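Local atomic coordinates of HD domain-containing protein (Aquifex aeolicus, PDB entry 2HEK), a protein that is of unknown function but may be a dGTPase, and binds zinc and GDP at sites far apart from each other. Residues E147-E152 with Y192-V197; Y182-S187 with L203-N208. All coordinates share one frame; numbering follows the deposited sequence.

Contact 1 of 2, residues E147-E152 with Y192-V197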
ATOM      1  N   GLU A 147      17.072  -7.935  33.210  1.00 38.49           N
ATOM      2  CA  GLU A 147      15.939  -8.747  32.847  1.00 38.54           C
ATOM      3  C   GLU A 147      14.719  -7.872  32.572  1.00 38.85           C
ATOM      4  O   GLU A 147      13.945  -8.186  31.679  1.00 36.66           O
ATOM      5  CB  GLU A 147      15.613  -9.770  33.897  1.00 36.78           C
ATOM      6  CG  GLU A 147      16.646 -10.945  33.991  1.00 39.97           C
ATOM      7  CD  GLU A 147      16.327 -11.905  35.146  1.00 41.12           C
ATOM      8  OE1 GLU A 147      15.173 -11.906  35.624  1.00 40.06           O
ATOM      9  OE2 GLU A 147      17.224 -12.681  35.579  1.00 44.46           O
ATOM     10  N   LYS A 148      14.559  -6.790  33.331  1.00 37.09           N
ATOM     11  CA  LYS A 148      13.408  -5.904  33.145  1.00 39.12           C
ATOM     12  C   LYS A 148      13.478  -5.190  31.793  1.00 36.75           C
ATOM     13  O   LYS A 148      12.475  -5.134  31.090  1.00 33.03           O
ATOM     14  CB  LYS A 148      13.243  -4.902  34.302  1.00 43.20           C
ATOM     15  CG  LYS A 148      12.019  -3.961  34.159  1.00 43.49           C
ATOM     16  CD  LYS A 148      12.000  -2.936  35.283  1.00 48.05           C
ATOM     17  CE  LYS A 148      10.753  -2.060  35.270  1.00 51.24           C
ATOM     18  NZ  LYS A 148      10.776  -1.079  36.458  1.00 58.75           N
ATOM     19  N   LEU A 149      14.646  -4.667  31.421  1.00 36.68           N
ATOM     20  CA  LEU A 149      14.790  -4.037  30.101  1.00 38.64           C
ATOM     21  C   LEU A 149      14.436  -5.027  28.982  1.00 39.07           C
ATOM     22  O   LEU A 149      13.715  -4.688  28.037  1.00 36.20           O
ATOM     23  CB  LEU A 149      16.220  -3.490  29.882  1.00 37.98           C
ATOM     24  CG  LEU A 149      16.587  -2.970  28.487  1.00 39.72           C
ATOM     25  CD1 LEU A 149      15.725  -1.742  28.101  1.00 43.32           C
ATOM     26  CD2 LEU A 149      18.065  -2.613  28.386  1.00 40.19           C
ATOM     27  N   LEU A 150      14.974  -6.244  29.079  1.00 33.84           N
ATOM     28  CA  LEU A 150      14.793  -7.224  28.030  1.00 33.79           C
ATOM     29  C   LEU A 150      13.346  -7.628  27.961  1.00 31.81           C
ATOM     30  O   LEU A 150      12.801  -7.769  26.860  1.00 32.21           O
ATOM     31  CB  LEU A 150      15.722  -8.463  28.233  1.00 35.53           C
ATOM     32  CG  LEU A 150      17.237  -8.207  28.127  1.00 36.56           C
ATOM     33  CD1 LEU A 150      18.027  -9.514  28.229  1.00 37.81           C
ATOM     34  CD2 LEU A 150      17.568  -7.509  26.789  1.00 39.56           C
ATOM     35  N   SER A 151      12.715  -7.785  29.132  1.00 25.82           N
ATOM     36  CA  SER A 151      11.314  -8.167  29.194  1.00 29.64           C
ATOM     37  C   SER A 151      10.404  -7.078  28.601  1.00 32.88           C
ATOM     38  O   SER A 151       9.420  -7.402  27.926  1.00 31.17           O
ATOM     39  CB  SER A 151      10.903  -8.446  30.627  1.00 31.16           C
ATOM     40  OG  SER A 151       9.624  -9.028  30.629  1.00 34.75           O
ATOM     41  N   GLU A 152      10.755  -5.805  28.835  1.00 34.21           N
ATOM     42  CA  GLU A 152      10.037  -4.641  28.259  1.00 34.94           C
ATOM     43  C   GLU A 152      10.056  -4.672  26.726  1.00 33.10           C
ATOM     44  O   GLU A 152       9.078  -4.273  26.080  1.00 30.84           O
ATOM     45  CB  GLU A 152      10.670  -3.319  28.707  1.00 38.07           C
ATOM     46  CG  GLU A 152      10.284  -2.894  30.103  1.00 41.17           C
ATOM     47  CD  GLU A 152      10.924  -1.563  30.560  1.00 44.76           C
ATOM     48  OE1 GLU A 152      11.669  -0.890  29.803  1.00 47.38           O
ATOM     49  OE2 GLU A 152      10.691  -1.211  31.732  1.00 51.93           O
ATOM     50  N   TYR A 192      16.751   4.552  28.347  1.00 44.68           N
ATOM     51  CA  TYR A 192      17.148   5.611  29.263  1.00 51.39           C
ATOM     52  C   TYR A 192      16.806   5.171  30.669  1.00 54.41           C
ATOM     53  O   TYR A 192      15.680   4.718  30.933  1.00 51.86           O
ATOM     54  CB  TYR A 192      16.502   6.937  28.860  1.00 58.95           C
ATOM     55  CG  TYR A 192      17.043   8.134  29.608  1.00 55.19           C
ATOM     56  CD1 TYR A 192      18.130   8.847  29.117  1.00 59.53           C
ATOM     57  CD2 TYR A 192      16.474   8.553  30.799  1.00 58.81           C
ATOM     58  CE1 TYR A 192      18.631   9.941  29.793  1.00 61.83           C
ATOM     59  CE2 TYR A 192      16.967   9.647  31.484  1.00 60.97           C
ATOM     60  CZ  TYR A 192      18.046  10.337  30.977  1.00 57.19           C
ATOM     61  OH  TYR A 192      18.553  11.415  31.665  1.00 20.00           O
ATOM     62  N   GLU A 193      17.767   5.309  31.578  1.00 57.91           N
ATOM     63  CA  GLU A 193      17.551   4.887  32.966  1.00 65.21           C
ATOM     64  C   GLU A 193      17.015   3.456  32.967  1.00 57.69           C
ATOM     65  O   GLU A 193      16.079   3.120  33.694  1.00 57.29           O
ATOM     66  CB  GLU A 193      16.551   5.817  33.668  1.00 63.79           C
ATOM     67  CG  GLU A 193      17.090   7.181  34.130  1.00 70.08           C
ATOM     68  CD  GLU A 193      15.971   8.084  34.662  1.00 66.66           C
ATOM     69  OE1 GLU A 193      14.910   7.536  35.086  1.00 74.36           O
ATOM     70  OE2 GLU A 193      16.141   9.333  34.649  1.00 73.80           O
ATOM     71  N   ASN A 194      17.594   2.627  32.109  1.00 57.81           N
ATOM     72  CA  ASN A 194      17.184   1.235  31.967  1.00 61.04           C
ATOM     73  C   ASN A 194      15.709   0.967  31.568  1.00 59.24           C
ATOM     74  O   ASN A 194      15.186  -0.128  31.796  1.00 58.58           O
ATOM     75  CB  ASN A 194      17.549   0.462  33.238  1.00 64.46           C
ATOM     76  CG  ASN A 194      17.858  -0.972  32.958  1.00 66.30           C
ATOM     77  OD1 ASN A 194      17.109  -1.857  33.366  1.00 69.61           O
ATOM     78  ND2 ASN A 194      18.947  -1.220  32.226  1.00 66.30           N
ATOM     79  N   LYS A 195      15.045   1.960  30.977  1.00 56.65           N
ATOM     80  CA  LYS A 195      13.698   1.756  30.430  1.00 54.23           C
ATOM     81  C   LYS A 195      13.747   1.907  28.917  1.00 49.24           C
ATOM     82  O   LYS A 195      14.609   2.635  28.392  1.00 43.96           O
ATOM     83  CB  LYS A 195      12.706   2.783  30.974  1.00 59.90           C
ATOM     84  CG  LYS A 195      12.468   2.759  32.468  1.00 66.23           C
ATOM     85  CD  LYS A 195      11.730   4.030  32.891  1.00 71.42           C
ATOM     86  CE  LYS A 195      12.236   4.566  34.243  1.00 75.87           C
ATOM     87  NZ  LYS A 195      11.964   3.634  35.390  1.00 79.11           N
ATOM     88  N   VAL A 196      12.825   1.233  28.220  1.00 45.00           N
ATOM     89  CA  VAL A 196      12.553   1.527  26.805  1.00 41.48           C
ATOM     90  C   VAL A 196      11.667   2.769  26.772  1.00 38.34           C
ATOM     91  O   VAL A 196      10.580   2.785  27.348  1.00 38.34           O
ATOM     92  CB  VAL A 196      11.846   0.343  26.073  1.00 40.36           C
ATOM     93  CG1 VAL A 196      11.551   0.711  24.581  1.00 39.27           C
ATOM     94  CG2 VAL A 196      12.702  -0.927  26.136  1.00 40.40           C
ATOM     95  N   VAL A 197      12.144   3.831  26.142  1.00 37.98           N
ATOM     96  CA  VAL A 197      11.375   5.090  26.098  1.00 35.64           C
ATOM     97  C   VAL A 197      11.259   5.537  24.642  1.00 34.38           C
ATOM     98  O   VAL A 197      11.925   4.963  23.794  1.00 32.52           O
ATOM     99  CB  VAL A 197      12.062   6.230  26.964  1.00 37.18           C
ATOM    100  CG1 VAL A 197      12.239   5.781  28.414  1.00 37.62           C
ATOM    101  CG2 VAL A 197      13.404   6.630  26.397  1.00 33.74           C
TER

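Contact 2 of 2, residues Y182-S187 with L203-N208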
ATOM      1  N   TYR A 182       5.187  -0.008  12.159  1.00 42.78           N
ATOM      2  CA  TYR A 182       5.889   0.592  13.288  1.00 39.83           C
ATOM      3  C   TYR A 182       7.424   0.709  13.097  1.00 36.38           C
ATOM      4  O   TYR A 182       8.146   0.849  14.037  1.00 37.33           O
ATOM      5  CB  TYR A 182       5.473  -0.091  14.606  1.00 35.63           C
ATOM      6  CG  TYR A 182       3.948  -0.304  14.824  1.00 38.82           C
ATOM      7  CD1 TYR A 182       3.455  -1.578  15.124  1.00 35.25           C
ATOM      8  CD2 TYR A 182       3.017   0.740  14.683  1.00 33.75           C
ATOM      9  CE1 TYR A 182       2.089  -1.815  15.296  1.00 32.96           C
ATOM     10  CE2 TYR A 182       1.630   0.503  14.849  1.00 37.16           C
ATOM     11  CZ  TYR A 182       1.193  -0.785  15.168  1.00 36.22           C
ATOM     12  OH  TYR A 182      -0.146  -1.082  15.385  1.00 36.61           O
ATOM     13  N   ASP A 183       7.905   0.710  11.859  1.00 35.26           N
ATOM     14  CA  ASP A 183       9.321   0.913  11.553  1.00 36.03           C
ATOM     15  C   ASP A 183       9.820   2.249  12.110  1.00 33.24           C
ATOM     16  O   ASP A 183      10.861   2.318  12.770  1.00 34.20           O
ATOM     17  CB  ASP A 183       9.485   0.903  10.043  1.00 46.86           C
ATOM     18  CG  ASP A 183      10.895   0.685   9.618  1.00 56.05           C
ATOM     19  OD1 ASP A 183      11.674   1.690   9.576  1.00 61.26           O
ATOM     20  OD2 ASP A 183      11.210  -0.494   9.291  1.00 61.52           O
ATOM     21  N   ARG A 184       9.065   3.308  11.851  1.00 26.92           N
ATOM     22  CA  ARG A 184       9.335   4.622  12.418  1.00 31.72           C
ATOM     23  C   ARG A 184       9.336   4.609  13.943  1.00 29.75           C
ATOM     24  O   ARG A 184      10.278   5.114  14.554  1.00 30.11           O
ATOM     25  CB  ARG A 184       8.355   5.689  11.861  1.00 31.19           C
ATOM     26  CG  ARG A 184       8.569   7.113  12.446  1.00 32.68           C
ATOM     27  CD  ARG A 184      10.007   7.647  12.210  1.00 34.75           C
ATOM     28  NE  ARG A 184      10.069   9.055  12.569  1.00 36.50           N
ATOM     29  CZ  ARG A 184      11.152   9.823  12.479  1.00 38.52           C
ATOM     30  NH1 ARG A 184      12.288   9.330  11.992  1.00 37.10           N
ATOM     31  NH2 ARG A 184      11.078  11.101  12.848  1.00 39.80           N
ATOM     32  N   LEU A 185       8.318   4.013  14.562  1.00 31.68           N
ATOM     33  CA  LEU A 185       8.259   3.973  16.024  1.00 29.56           C
ATOM     34  C   LEU A 185       9.492   3.266  16.564  1.00 29.49           C
ATOM     35  O   LEU A 185      10.183   3.799  17.446  1.00 32.69           O
ATOM     36  CB  LEU A 185       6.988   3.255  16.529  1.00 30.51           C
ATOM     37  CG  LEU A 185       6.824   3.201  18.048  1.00 28.89           C
ATOM     38  CD1 LEU A 185       6.925   4.603  18.789  1.00 31.36           C
ATOM     39  CD2 LEU A 185       5.540   2.469  18.435  1.00 32.66           C
ATOM     40  N   ILE A 186       9.781   2.083  16.034  1.00 27.16           N
ATOM     41  CA  ILE A 186      10.991   1.339  16.453  1.00 30.54           C
ATOM     42  C   ILE A 186      12.247   2.235  16.352  1.00 33.34           C
ATOM     43  O   ILE A 186      13.046   2.272  17.285  1.00 33.58           O
ATOM     44  CB  ILE A 186      11.164   0.051  15.638  1.00 31.73           C
ATOM     45  CG1 ILE A 186      10.098  -0.970  16.076  1.00 31.09           C
ATOM     46  CG2 ILE A 186      12.602  -0.540  15.767  1.00 33.07           C
ATOM     47  CD1 ILE A 186       9.977  -2.190  15.202  1.00 33.53           C
ATOM     48  N   SER A 187      12.402   2.982  15.263  1.00 34.00           N
ATOM     49  CA  SER A 187      13.633   3.782  15.085  1.00 36.06           C
ATOM     50  C   SER A 187      13.804   4.907  16.116  1.00 35.82           C
ATOM     51  O   SER A 187      14.931   5.362  16.369  1.00 37.78           O
ATOM     52  CB  SER A 187      13.739   4.353  13.656  1.00 38.95           C
ATOM     53  OG  SER A 187      12.877   5.469  13.522  1.00 40.84           O
ATOM     54  N   LEU A 203       7.186  11.242  18.864  1.00 34.86           N
ATOM     55  CA  LEU A 203       5.894  11.522  19.523  1.00 35.69           C
ATOM     56  C   LEU A 203       4.675  11.222  18.650  1.00 35.24           C
ATOM     57  O   LEU A 203       3.689  10.643  19.135  1.00 36.16           O
ATOM     58  CB  LEU A 203       5.812  12.949  20.022  1.00 37.97           C
ATOM     59  CG  LEU A 203       4.774  13.191  21.130  1.00 39.98           C
ATOM     60  CD1 LEU A 203       4.792  12.129  22.245  1.00 41.05           C
ATOM     61  CD2 LEU A 203       5.002  14.587  21.752  1.00 44.60           C
ATOM     62  N   ARG A 204       4.745  11.622  17.383  1.00 35.16           N
ATOM     63  CA  ARG A 204       3.694  11.330  16.404  1.00 36.85           C
ATOM     64  C   ARG A 204       3.545   9.832  16.152  1.00 32.63           C
ATOM     65  O   ARG A 204       2.429   9.317  16.112  1.00 32.30           O
ATOM     66  CB  ARG A 204       3.991  12.023  15.076  1.00 39.98           C
ATOM     67  CG  ARG A 204       4.210  13.538  15.171  1.00 42.32           C
ATOM     68  CD  ARG A 204       2.922  14.293  15.337  1.00 40.85           C
ATOM     69  NE  ARG A 204       2.521  14.496  16.720  1.00 41.78           N
ATOM     70  CZ  ARG A 204       2.968  15.496  17.475  1.00 45.23           C
ATOM     71  NH1 ARG A 204       3.851  16.359  16.976  1.00 44.18           N
ATOM     72  NH2 ARG A 204       2.546  15.631  18.732  1.00 46.25           N
ATOM     73  N   ALA A 205       4.665   9.131  15.961  1.00 30.02           N
ATOM     74  CA  ALA A 205       4.621   7.671  15.803  1.00 30.19           C
ATOM     75  C   ALA A 205       3.987   7.006  17.019  1.00 29.31           C
ATOM     76  O   ALA A 205       3.287   6.002  16.877  1.00 30.37           O
ATOM     77  CB  ALA A 205       6.017   7.092  15.539  1.00 32.83           C
ATOM     78  N   LEU A 206       4.240   7.525  18.221  1.00 29.91           N
ATOM     79  CA  LEU A 206       3.599   6.950  19.435  1.00 27.73           C
ATOM     80  C   LEU A 206       2.085   7.202  19.453  1.00 26.84           C
ATOM     81  O   LEU A 206       1.303   6.306  19.749  1.00 26.39           O
ATOM     82  CB  LEU A 206       4.234   7.528  20.721  1.00 30.64           C
ATOM     83  CG  LEU A 206       3.595   7.136  22.064  1.00 30.81           C
ATOM     84  CD1 LEU A 206       3.650   5.620  22.329  1.00 28.24           C
ATOM     85  CD2 LEU A 206       4.201   7.952  23.242  1.00 30.91           C
ATOM     86  N   GLU A 207       1.680   8.445  19.159  1.00 29.60           N
ATOM     87  CA  GLU A 207       0.271   8.782  18.969  1.00 29.33           C
ATOM     88  C   GLU A 207      -0.368   7.819  17.958  1.00 26.49           C
ATOM     89  O   GLU A 207      -1.447   7.294  18.208  1.00 29.12           O
ATOM     90  CB  GLU A 207       0.149  10.255  18.475  1.00 29.43           C
ATOM     91  CG  GLU A 207       0.441  11.258  19.624  1.00 31.53           C
ATOM     92  CD  GLU A 207       0.399  12.727  19.216  1.00 34.71           C
ATOM     93  OE1 GLU A 207       0.416  13.018  18.002  1.00 32.87           O
ATOM     94  OE2 GLU A 207       0.366  13.576  20.140  1.00 44.51           O
ATOM     95  N   ASN A 208       0.267   7.612  16.807  1.00 26.83           N
ATOM     96  CA  ASN A 208      -0.311   6.740  15.795  1.00 28.89           C
ATOM     97  C   ASN A 208      -0.475   5.305  16.336  1.00 27.34           C
ATOM     98  O   ASN A 208      -1.485   4.640  16.105  1.00 27.05           O
ATOM     99  CB  ASN A 208       0.573   6.698  14.536  1.00 29.76           C
ATOM    100  CG  ASN A 208       0.066   5.692  13.534  1.00 36.46           C
ATOM    101  OD1 ASN A 208      -1.031   5.822  13.054  1.00 38.06           O
ATOM    102  ND2 ASN A 208       0.831   4.641  13.281  1.00 43.39           N
TER

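Contact 1 of 2, residues E147-E152 with Y192-V197
The β-hairpin formed by strands 189-192 and 195-199, closed by a type I' turn from Tyr192 to Lys195, rests on helix 145-155 through Leu149, Glu152, Asn194 and Val196. One hydrogen bond crosses the join: Val196 N gives its hydrogen to Glu152 OE1 at 2.9 Å, nearly straight (167°) and from close to the line of the C-O bond. The acid gets there with CG anti to its own carbonyl carbon (chi1 -79°) and an extended chain beyond. The same OE1 lies 3.4 Å from Lys195 CA. Beside this bond Leu149 and Val196 meet at about a right angle, Leu149 CD1 lying 3.7 Å from Val196 CG2. Toward the turn, Leu149 CB packs 4.0 Å from Asn194 O. An alanine in place of Glu152 would probably leave Val196 N without its acceptor on the helix and the hairpin held here mainly by the leucine-valine packing. Lys195 NZ and Lys148 NZ stand 5.0 Å apart, a like-charge pair that may repel slightly. Val196 also touches Ile153 of the same helix and Phe158 in the loop after it, while Lys195 and Val197 pack on Tyr326 of the adjoining strand 326-329.

Contact 2 of 2, residues Y182-S187 with L203-N208
Arg184 O, one turn before the end of helix 183-187, takes the hydrogen of Ser187 OG at 2.8 Å, a bond within the short helix whose Arg184 and Leu185 face Ala205 across the contact. The donor sits 19° from the carbonyl plane. Ala205 meets them from the other helix: its methyl CB lies 3.9 Å from Leu185 CA and 4.0 Å from Arg184 CG, so it bears on the backbone of the short helix as well as on its side chains. With so small a residue at the crossing, the CA atoms of Leu185 and Ala205 come within 5.2 Å. Leu185 has CG anti to its backbone N (chi1 -178°); beyond it CD1 reaches the neighbouring turn, 4.0 Å from Leu206 N.

This is helix-on-helix packing in the HD-associated region: the axes of helices 183-187 and 203-208 pass 8.8 Å apart at a signed crossing angle of -130°. Tyr182, at the N-cap position of the first, presents its ring edge to Asn208, CE2 being 4.5 Å from ND2. That amide nitrogen is hydrogen-bonded to Phe179 O, as the tyrosine hydroxyl is to Ser212 OG.

The guanidinium of Arg184 leaves the contact to form a salt bridge with Glu4 of the third subunit. On the other helix, Arg204 NE meets Glu207 OE1 at 2.9 Å, the acceptor near the guanidinium plane but the donor well above the carboxylate plane. Glu207 OE2 has a partner in Ser340 OG and weak ones in Arg204 NH2 and Tyr214 OH of the second subunit, whose Tyr177 packs on Ala205 and Asn208.

In the fold
Along the chain, helix 145-155 comes first and supplies one half of contact 1. Helix 160-173 follows, its Asp161 a ligand of the zinc, and then the short helix 183-187, the first half of contact 2. The hairpin 189-199 next returns to helix 145-155, closing contact 1 over 39 intervening residues. Helix 203-221 then closes contact 2, over 15. The segments alternate, so the two loops cross and neither nests in the other. Contact 1 ties the HD domain to the HD-associated region, whereas contact 2 lies within the latter. Their centres are 18 Å apart and they do not touch, but Phe158 packs against residues of both.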